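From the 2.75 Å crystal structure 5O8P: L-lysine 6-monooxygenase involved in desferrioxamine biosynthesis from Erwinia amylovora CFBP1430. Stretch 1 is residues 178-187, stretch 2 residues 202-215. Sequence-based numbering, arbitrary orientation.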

# COMPACT_ATOMS: atom_id res chain seq x y z
N HIS B 178 33.05 1.87 11.14
CA HIS B 178 32.17 2.88 10.55
C HIS B 178 31.18 2.17 9.61
O HIS B 178 31.48 1.07 9.10
CB HIS B 178 32.99 3.91 9.78
CG HIS B 178 32.22 5.10 9.35
ND1 HIS B 178 31.56 5.17 8.14
CD2 HIS B 178 32.00 6.29 9.96
CE1 HIS B 178 30.96 6.34 8.02
NE2 HIS B 178 31.21 7.04 9.11
N SER B 179 30.01 2.78 9.39
CA SER B 179 29.00 2.15 8.55
C SER B 179 29.57 1.73 7.19
O SER B 179 29.30 0.65 6.70
CB SER B 179 27.82 3.09 8.35
OG SER B 179 28.22 4.28 7.70
N SER B 180 30.39 2.61 6.61
CA SER B 180 31.07 2.37 5.32
C SER B 180 31.92 1.10 5.25
O SER B 180 32.16 0.60 4.16
CB SER B 180 31.96 3.56 4.99
OG SER B 180 32.72 3.94 6.11
N GLU B 181 32.39 0.60 6.40
CA GLU B 181 33.16 -0.63 6.45
C GLU B 181 32.34 -1.80 7.02
O GLU B 181 32.92 -2.80 7.50
CB GLU B 181 34.38 -0.39 7.34
CG GLU B 181 35.20 0.85 7.03
CD GLU B 181 36.28 1.08 8.10
OE1 GLU B 181 37.25 0.28 8.19
OE2 GLU B 181 36.14 2.05 8.89
N TYR B 182 31.01 -1.69 7.01
CA TYR B 182 30.15 -2.64 7.72
C TYR B 182 30.21 -4.04 7.12
O TYR B 182 30.47 -5.00 7.83
CB TYR B 182 28.69 -2.16 7.77
CG TYR B 182 27.71 -3.24 8.20
CD1 TYR B 182 27.74 -3.74 9.51
CD2 TYR B 182 26.78 -3.76 7.31
CE1 TYR B 182 26.86 -4.74 9.91
CE2 TYR B 182 25.87 -4.75 7.71
CZ TYR B 182 25.92 -5.23 9.01
OH TYR B 182 25.05 -6.23 9.43
N LEU B 183 29.94 -4.16 5.83
CA LEU B 183 29.89 -5.49 5.23
C LEU B 183 31.17 -6.30 5.41
O LEU B 183 31.08 -7.50 5.61
CB LEU B 183 29.49 -5.45 3.75
CG LEU B 183 27.98 -5.52 3.41
CD1 LEU B 183 27.85 -5.87 1.93
CD2 LEU B 183 27.19 -6.52 4.26
N LEU B 184 32.32 -5.64 5.38
CA LEU B 184 33.61 -6.32 5.61
C LEU B 184 33.77 -6.84 7.03
O LEU B 184 34.38 -7.89 7.24
CB LEU B 184 34.80 -5.38 5.33
CG LEU B 184 34.90 -4.51 4.07
CD1 LEU B 184 36.17 -3.66 4.14
CD2 LEU B 184 34.83 -5.33 2.78
N ASN B 185 33.23 -6.11 8.01
CA ASN B 185 33.35 -6.47 9.43
C ASN B 185 32.12 -7.16 10.03
O ASN B 185 32.08 -7.42 11.23
CB ASN B 185 33.66 -5.21 10.23
CG ASN B 185 35.02 -4.63 9.88
OD1 ASN B 185 36.00 -4.86 10.59
ND2 ASN B 185 35.08 -3.88 8.80
N LYS B 186 31.12 -7.49 9.21
CA LYS B 186 29.86 -8.02 9.72
C LYS B 186 30.05 -9.36 10.40
O LYS B 186 29.57 -9.58 11.53
CB LYS B 186 28.85 -8.18 8.58
CG LYS B 186 27.48 -8.67 9.04
CD LYS B 186 26.55 -8.84 7.88
CE LYS B 186 25.34 -9.63 8.29
NZ LYS B 186 24.47 -9.81 7.10
N GLU B 187 30.75 -10.26 9.72
CA GLU B 187 31.01 -11.58 10.24
C GLU B 187 31.73 -11.49 11.60
O GLU B 187 31.43 -12.25 12.52
CB GLU B 187 31.82 -12.40 9.23
CG GLU B 187 31.82 -13.89 9.53
CD GLU B 187 33.08 -14.60 9.06
OE1 GLU B 187 33.56 -14.32 7.94
OE2 GLU B 187 33.58 -15.46 9.83
N GLN B 202 19.74 6.65 7.82
CA GLN B 202 19.32 5.51 7.00
C GLN B 202 20.31 4.37 7.12
O GLN B 202 19.91 3.21 7.16
CB GLN B 202 19.18 5.93 5.53
CG GLN B 202 18.75 4.84 4.55
CD GLN B 202 17.35 4.32 4.79
OE1 GLN B 202 16.53 4.98 5.43
NE2 GLN B 202 17.06 3.14 4.27
N SER B 203 21.62 4.68 7.18
CA SER B 203 22.65 3.63 7.27
C SER B 203 22.54 2.87 8.59
O SER B 203 22.53 1.64 8.58
CB SER B 203 24.05 4.22 7.12
OG SER B 203 24.28 4.53 5.75
N ALA B 204 22.44 3.61 9.68
CA ALA B 204 22.22 3.04 11.01
C ALA B 204 21.04 2.08 11.00
O ALA B 204 21.14 0.94 11.47
CB ALA B 204 21.98 4.15 12.04
N ALA B 205 19.92 2.54 10.46
CA ALA B 205 18.71 1.74 10.46
C ALA B 205 18.86 0.48 9.62
O ALA B 205 18.43 -0.59 10.05
CB ALA B 205 17.53 2.56 9.97
N GLU B 206 19.45 0.60 8.44
CA GLU B 206 19.66 -0.56 7.56
C GLU B 206 20.53 -1.61 8.22
O GLU B 206 20.23 -2.80 8.11
CB GLU B 206 20.31 -0.14 6.26
CG GLU B 206 19.34 0.53 5.32
CD GLU B 206 19.99 1.13 4.09
OE1 GLU B 206 21.24 1.12 3.99
OE2 GLU B 206 19.23 1.61 3.21
N ILE B 207 21.58 -1.15 8.90
CA ILE B 207 22.46 -2.02 9.66
C ILE B 207 21.70 -2.64 10.82
O ILE B 207 21.76 -3.85 10.98
CB ILE B 207 23.71 -1.25 10.18
CG1 ILE B 207 24.65 -0.99 9.02
CG2 ILE B 207 24.43 -2.02 11.29
CD1 ILE B 207 25.79 -0.05 9.34
N TYR B 208 21.00 -1.83 11.60
CA TYR B 208 20.22 -2.34 12.74
C TYR B 208 19.25 -3.43 12.31
O TYR B 208 19.15 -4.48 12.94
CB TYR B 208 19.48 -1.23 13.48
CG TYR B 208 18.96 -1.71 14.81
CD1 TYR B 208 17.69 -2.27 14.93
CD2 TYR B 208 19.76 -1.62 15.95
CE1 TYR B 208 17.21 -2.71 16.14
CE2 TYR B 208 19.30 -2.08 17.18
CZ TYR B 208 18.03 -2.62 17.28
OH TYR B 208 17.58 -3.05 18.51
N TYR B 209 18.54 -3.19 11.22
CA TYR B 209 17.64 -4.19 10.66
C TYR B 209 18.39 -5.46 10.22
O TYR B 209 17.91 -6.57 10.44
CB TYR B 209 16.86 -3.60 9.48
CG TYR B 209 15.77 -4.51 8.99
CD1 TYR B 209 14.54 -4.56 9.63
CD2 TYR B 209 15.99 -5.35 7.91
CE1 TYR B 209 13.54 -5.42 9.19
CE2 TYR B 209 15.00 -6.21 7.46
CZ TYR B 209 13.78 -6.23 8.11
OH TYR B 209 12.81 -7.07 7.66
N ASP B 210 19.55 -5.28 9.60
CA ASP B 210 20.35 -6.40 9.10
C ASP B 210 20.76 -7.31 10.25
O ASP B 210 20.62 -8.53 10.16
CB ASP B 210 21.60 -5.88 8.37
CG ASP B 210 22.21 -6.91 7.43
OD1 ASP B 210 21.51 -7.34 6.50
OD2 ASP B 210 23.41 -7.22 7.60
N LEU B 211 21.26 -6.70 11.33
CA LEU B 211 21.70 -7.43 12.52
C LEU B 211 20.53 -8.04 13.28
O LEU B 211 20.64 -9.16 13.77
CB LEU B 211 22.54 -6.53 13.44
CG LEU B 211 23.87 -6.04 12.86
CD1 LEU B 211 24.50 -4.97 13.74
CD2 LEU B 211 24.82 -7.20 12.67
N LEU B 212 19.42 -7.30 13.39
CA LEU B 212 18.21 -7.78 14.08
C LEU B 212 17.66 -9.06 13.44
O LEU B 212 17.16 -9.94 14.15
CB LEU B 212 17.12 -6.71 14.09
CG LEU B 212 15.81 -7.02 14.83
CD1 LEU B 212 16.07 -7.40 16.28
CD2 LEU B 212 14.86 -5.84 14.76
N THR B 213 17.78 -9.16 12.13
CA THR B 213 17.41 -10.37 11.39
C THR B 213 18.06 -11.63 11.95
O THR B 213 17.41 -12.65 12.04
CB THR B 213 17.77 -10.19 9.90
OG1 THR B 213 16.97 -9.13 9.35
CG2 THR B 213 17.55 -11.47 9.10
N ASP B 214 19.33 -11.55 12.36
CA ASP B 214 20.06 -12.71 12.87
C ASP B 214 20.27 -12.70 14.39
O ASP B 214 21.15 -13.41 14.90
CB ASP B 214 21.42 -12.82 12.15
CG ASP B 214 21.29 -12.86 10.64
OD1 ASP B 214 20.30 -13.41 10.11
OD2 ASP B 214 22.21 -12.35 9.98
N ILE B 215 19.46 -11.95 15.13
CA ILE B 215 19.64 -11.88 16.58
C ILE B 215 19.35 -13.23 17.23
O ILE B 215 20.03 -13.61 18.16
CB ILE B 215 18.82 -10.73 17.22
CG1 ILE B 215 19.33 -10.41 18.62
CG2 ILE B 215 17.33 -11.02 17.26
CD1 ILE B 215 18.68 -9.18 19.23

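How does the contact begin at the N-terminal end of stretch 2? It opens with two small residues, Ser 203 and Ser 179, whose CA atoms lie 6.6 Å apart and whose CA-to-CB bonds each point toward the other stretch. Their closest approach is carbon to carbon, 4.1 Å between CB of Ser 203 and CB of Ser 179, so the pair meets by packing rather than by a hydrogen bond. Ala 204, Ala 205 and Glu 206 follow without touching stretch 1, since the helix turns them out of the interface before it brings the next residue round.

What does Ile 207 do one turn later? Its CA-to-CB bond points back toward stretch 1, and the side chain meets two residues there. CD1 of Ile 207 comes within 3.9 Å of CB of Ser 179, while CG1 of Ile 207 sits over one face of the Tyr 182 ring, 3.9 Å from its centroid and only 14° off the ring normal. That is a CH-pi contact, in which the aliphatic carbon rests on the pi cloud of the ring. The isoleucine thus links the small serine contact to the aromatic ring.

Why is Asp 210 the polar centre of the interface? A single carboxylate oxygen serves two partners. OH of Tyr 182 donates a hydrogen bond to OD2 of Asp 210 at 2.6 Å, and NZ of Lys 186 donates another to the same OD2 at 2.8 Å, the latter forming part of a salt bridge. Tyr 182 and Lys 186 are four residues apart, about one helical turn, and both have CA-to-CB bonds directed toward stretch 2. The lysine reaches its acceptor with all four chi angles in the t well, a fully extended chain. Tyr 182 therefore combines two kinds of contact: its ring face packs on Ile 207, while its hydroxyl reaches Asp 210.

How does the contact close beyond Asp 210? Leu 211 has its CA-to-CB bond sideways, yet the end of its side chain comes nearer: CD2 of Leu 211 lies near the plane of the Tyr 182 ring at its edge, 4.2 Å from CE1 of Tyr 182 and 3.4 Å from OH of Tyr 182. Leu 212 and Thr 213 make no contact. Asp 214 then places its OD2 4.5 Å from NZ of Lys 186, too far for a salt bridge but close enough for the opposite charges to attract; that oxygen is hydrogen-bonded elsewhere in the structure.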